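Local coordinates for regulating synaptic membrane exocytosis protein 2 (Rattus norvegicus, PDB 2BWQ) that probably helps to regulate neurotransmitter release by exocytosis at the synaptic membrane, the part described being one of its C2 domains, at residues A[79-82]-A[83-86]; A[50-53]-A[54-57]. All coordinates share one frame; numbering follows the deposited sequence.

How the contacts relate
The two contacts are short 3-10 turns in two loops of one C2 beta-sandwich. Contact 2 comes first along the chain, in the hairpin joining strand 41-48 to strand 56-58, neighbours in one four-stranded antiparallel sheet. Contact 1 follows after strand 69-76, in the loop that leaves this edge strand of the other sheet and crosses to strand 88-95 of the first. Their centres lie 16 Å apart and the nearest atoms about 7 Å, so they do not touch. Strand 69-76 relates them: residues 54-57 bond to its end and to Ser77 just beyond, tying the two sheets together where the loop of contact 1 departs.

Contact 1. Residues A[79-82]-A[83-86]; sequences VHRR and EFRE. With SO4 (sulfate ion), chain B; SO4 (sulfate ion), chain C.
Oxygen O4 of the chain B sulfate is gripped by Arg82, through NE at 3.1 Å and also NH2, beside the turn that joins His80 to Glu83. A further bond to O4 from His80 ND1 is weak and doubtful, since the histidine has a second conformer. Another sulfate oxygen, O1, takes the backbone N of Arg82 at 2.7 Å, and O3 takes that of Arg81. The anion, probably from the crystallisation liquor, thus sits on the first amides of the 3-10 turn. The arginine head is shared, since Arg82 NH1 holds O2 of the chain C sulfate at 2.8 Å.

Glu83 clasps His80 from both ends. Its N donates to His80 O over 2.8 Å, and its OE1 receives His80 N at 2.9 Å, from 61° out of the carboxylate plane. This turn lies in the loop that carries the chain of the C2 beta-sandwich from strand 69-76 of one sheet to strand 88-95 of the other.

Phe84 N bonds back to Arg81 O, and the phenyl ring is pressed inward beside Phe13, Leu114 and Leu119. Arg81 CA makes a CH-pi contact over one ring face, 4.0 Å from the centroid. Because the Arg81 chain bends at chi2 (63°), CD comes within 3.5 Å of Phe84 CE2 and the guanidinium continues past CD2, its plane only 9° from that of the ring. At the ring edge, Val79 CG1 meets Phe84 CE1 at 3.8 Å.

Contact 2. Residues A[50-53]-A[54-57]; sequences DRSD and KNKR
Asn55 ties the loop back to Asp50: ND2 donates to Asp50 O over 2.9 Å in a nearly straight bond (166°). The oxygen is met in the carbonyl plane, on a lone pair, and also lies close to the plane of the amide, so both groups are well set for the bond. Placing CG anti to its own carbonyl carbon (chi1 -77°) turns the Asn55 amide to Asp50, while the backbone N of the same residue serves Ser52 O at 2.9 Å. One residue further on, Lys56 N pairs with Asp53 O at 3.0 Å. A water stands 2.8 Å from Lys56 O and lies near Asp53 OD1 as well.

Arg57 NH1 satisfies two backbone carbonyls, Lys54 O and Lys56 O, each at 2.9 Å and each nearly in the guanidinium plane. NH2 bonds to Ile75 O on strand 69-76 of the other sheet, Asn55 O meets the hydroxyl of Tyr76 at the end of that strand, and Lys54 NZ finds Ser77 O just beyond it. A leucine in place of Arg57 would probably deprive Lys54 O, Lys56 O and Ile75 O of their guanidinium donors and lose one tie between the two sheets.

Two overlapping i to i+3 bonds, Asn55 to Ser52 and Lys56 to Asp53, are the signature of a short 3-10 turn, which here leads the hairpin from strand 41-48 into edge strand 56-58 of the C2 beta-sandwich.

Contact 1. Residues A[79-82]-A[83-86]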
# COMPACT_ATOMS: atom_id res chain seq x y z
N VAL A 79 4.87 -16.99 -3.67
CA VAL A 79 4.02 -16.92 -2.46
C VAL A 79 3.16 -18.15 -2.35
O VAL A 79 2.59 -18.60 -3.36
CB VAL A 79 3.09 -15.64 -2.46
CG1 VAL A 79 2.25 -15.61 -1.17
CG2 VAL A 79 4.00 -14.42 -2.52
N HIS A 80 3.05 -18.68 -1.14
CA HIS A 80 2.40 -19.94 -0.87
C HIS A 80 1.28 -19.76 0.17
O HIS A 80 1.57 -19.17 1.22
CB HIS A 80 3.45 -20.95 -0.39
CG HIS A 80 4.46 -21.29 -1.44
ND1 HIS A 80 4.28 -22.30 -2.34
CD2 HIS A 80 5.65 -20.72 -1.74
CE1 HIS A 80 5.30 -22.34 -3.17
NE2 HIS A 80 6.16 -21.41 -2.82
N ARG A 81 0.08 -20.28 -0.12
CA ARG A 81 -1.07 -20.17 0.81
C ARG A 81 -0.65 -20.59 2.26
O ARG A 81 -1.05 -19.96 3.28
CB ARG A 81 -2.20 -21.09 0.30
CG ARG A 81 -3.42 -21.17 1.20
CD ARG A 81 -4.10 -19.86 1.33
NE ARG A 81 -5.13 -19.83 2.37
CZ ARG A 81 -4.91 -19.89 3.69
NH1 ARG A 81 -3.68 -19.99 4.18
NH2 ARG A 81 -5.94 -19.85 4.53
N ARG A 82 0.16 -21.63 2.35
CA ARG A 82 0.52 -22.11 3.69
C ARG A 82 1.28 -21.08 4.54
O ARG A 82 1.48 -21.26 5.75
CB ARG A 82 1.31 -23.41 3.59
CG ARG A 82 2.68 -23.20 3.04
CD ARG A 82 3.45 -24.48 2.75
NE ARG A 82 2.82 -25.22 1.66
CZ ARG A 82 2.69 -26.55 1.65
NH1 ARG A 82 2.99 -27.23 2.71
NH2 ARG A 82 2.15 -27.16 0.61
N GLU A 83 1.80 -20.05 3.87
CA GLU A 83 2.66 -19.06 4.51
C GLU A 83 1.80 -17.90 5.03
O GLU A 83 2.34 -17.02 5.69
CB GLU A 83 3.61 -18.45 3.45
CG GLU A 83 4.69 -19.43 2.94
CD GLU A 83 5.44 -18.91 1.69
OE1 GLU A 83 4.99 -17.97 0.95
OE2 GLU A 83 6.55 -19.46 1.45
N PHE A 84 0.52 -17.88 4.76
CA PHE A 84 -0.24 -16.63 5.03
C PHE A 84 -0.27 -16.27 6.51
O PHE A 84 -0.26 -15.08 6.78
CB PHE A 84 -1.66 -16.78 4.53
CG PHE A 84 -1.83 -16.58 3.04
CD1 PHE A 84 -0.74 -16.44 2.18
CD2 PHE A 84 -3.11 -16.60 2.52
CE1 PHE A 84 -0.98 -16.26 0.78
CE2 PHE A 84 -3.36 -16.47 1.12
CZ PHE A 84 -2.28 -16.30 0.30
N ARG A 85 -0.27 -17.23 7.44
CA ARG A 85 -0.30 -16.87 8.88
C ARG A 85 0.95 -16.16 9.34
O ARG A 85 0.96 -15.54 10.39
CB ARG A 85 -0.54 -18.10 9.77
CG ARG A 85 -1.98 -18.57 9.75
CD ARG A 85 -2.28 -19.69 10.78
NE ARG A 85 -3.53 -20.40 10.50
CZ ARG A 85 -3.62 -21.72 10.25
NH1 ARG A 85 -2.54 -22.50 10.26
NH2 ARG A 85 -4.81 -22.26 10.01
N GLU A 86 1.99 -16.25 8.52
CA GLU A 86 3.29 -15.70 8.82
C GLU A 86 3.71 -14.58 7.86
O GLU A 86 4.91 -14.32 7.67
CB GLU A 86 4.35 -16.82 8.77
CG GLU A 86 4.17 -17.94 9.82
CD GLU A 86 4.16 -17.47 11.28
OE1 GLU A 86 4.50 -16.30 11.60
OE2 GLU A 86 3.80 -18.29 12.16
S SO4 B . 0.68 -23.84 -1.01
O1 SO4 B . 0.54 -23.52 0.43
O2 SO4 B . -0.40 -24.71 -1.42
O3 SO4 B . 0.64 -22.65 -1.85
O4 SO4 B . 1.94 -24.56 -1.25
S SO4 C . 3.80 -27.43 6.19
O1 SO4 C . 3.11 -27.10 7.47
O2 SO4 C . 3.84 -26.33 5.26
O3 SO4 C . 5.24 -27.46 6.53
O4 SO4 C . 3.31 -28.69 5.69
O HOH W 1 -0.79 -20.04 6.98

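Contact 2. Residues A[50-53]-A[54-57]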
# COMPACT_ATOMS: atom_id res chain seq x y z
N ASP A 50 11.28 -10.96 6.18
CA ASP A 50 12.37 -10.43 5.44
C ASP A 50 12.09 -9.04 4.90
O ASP A 50 11.48 -8.86 3.84
CB ASP A 50 12.97 -11.45 4.48
CG ASP A 50 13.94 -12.38 5.20
OD1 ASP A 50 13.77 -12.53 6.45
OD2 ASP A 50 14.90 -12.96 4.63
N ARG A 51 12.53 -8.06 5.68
CA ARG A 51 12.61 -6.70 5.23
C ARG A 51 13.87 -6.60 4.37
O ARG A 51 14.95 -6.21 4.88
CB ARG A 51 12.69 -5.76 6.43
CG ARG A 51 12.73 -4.31 6.10
CD ARG A 51 13.84 -3.49 6.79
NE ARG A 51 13.79 -2.08 6.38
CZ ARG A 51 12.72 -1.31 6.55
NH1 ARG A 51 11.65 -1.81 7.15
NH2 ARG A 51 12.71 -0.03 6.15
N SER A 52 13.76 -7.00 3.11
CA SER A 52 14.85 -6.86 2.12
C SER A 52 14.31 -6.34 0.81
O SER A 52 13.11 -6.32 0.61
CB SER A 52 15.59 -8.18 1.88
OG SER A 52 14.70 -9.22 1.58
N ASP A 53 15.20 -5.94 -0.10
CA ASP A 53 14.83 -5.29 -1.34
C ASP A 53 13.90 -6.17 -2.14
O ASP A 53 13.00 -5.68 -2.81
CB ASP A 53 16.09 -4.99 -2.22
CG ASP A 53 15.71 -4.46 -3.64
OD1 ASP A 53 15.37 -3.26 -3.76
OD2 ASP A 53 15.69 -5.19 -4.68
N LYS A 54 14.12 -7.49 -2.07
CA LYS A 54 13.31 -8.42 -2.82
C LYS A 54 11.82 -8.25 -2.49
O LYS A 54 10.95 -8.52 -3.29
CB LYS A 54 13.73 -9.87 -2.57
CG LYS A 54 13.11 -10.80 -3.55
CD LYS A 54 12.06 -11.75 -3.04
CE LYS A 54 11.71 -12.76 -4.15
NZ LYS A 54 10.73 -13.75 -3.66
N ASN A 55 11.56 -7.90 -1.23
CA ASN A 55 10.20 -7.80 -0.67
C ASN A 55 9.71 -6.34 -0.66
O ASN A 55 8.60 -6.04 -0.15
CB ASN A 55 10.19 -8.44 0.71
CG ASN A 55 10.19 -9.96 0.63
OD1 ASN A 55 9.78 -10.51 -0.40
ND2 ASN A 55 10.72 -10.65 1.67
N LYS A 56 10.45 -5.44 -1.26
CA LYS A 56 10.17 -4.01 -1.23
C LYS A 56 9.64 -3.55 -2.59
O LYS A 56 10.22 -3.89 -3.63
CB LYS A 56 11.43 -3.20 -0.84
CG LYS A 56 11.15 -1.72 -0.76
CD LYS A 56 12.31 -0.90 -0.32
CE LYS A 56 12.03 0.55 -0.57
NZ LYS A 56 12.88 1.01 -1.71
N ARG A 57 8.64 -2.71 -2.57
CA ARG A 57 8.13 -2.04 -3.79
C ARG A 57 7.75 -0.62 -3.46
O ARG A 57 7.37 -0.32 -2.30
CB ARG A 57 6.85 -2.74 -4.26
CG ARG A 57 7.02 -4.19 -4.70
CD ARG A 57 7.88 -4.46 -5.93
NE ARG A 57 7.83 -5.90 -6.24
CZ ARG A 57 8.53 -6.81 -5.64
NH1 ARG A 57 9.45 -6.48 -4.74
NH2 ARG A 57 8.31 -8.09 -5.98
O HOH W 2 12.66 -2.74 -4.25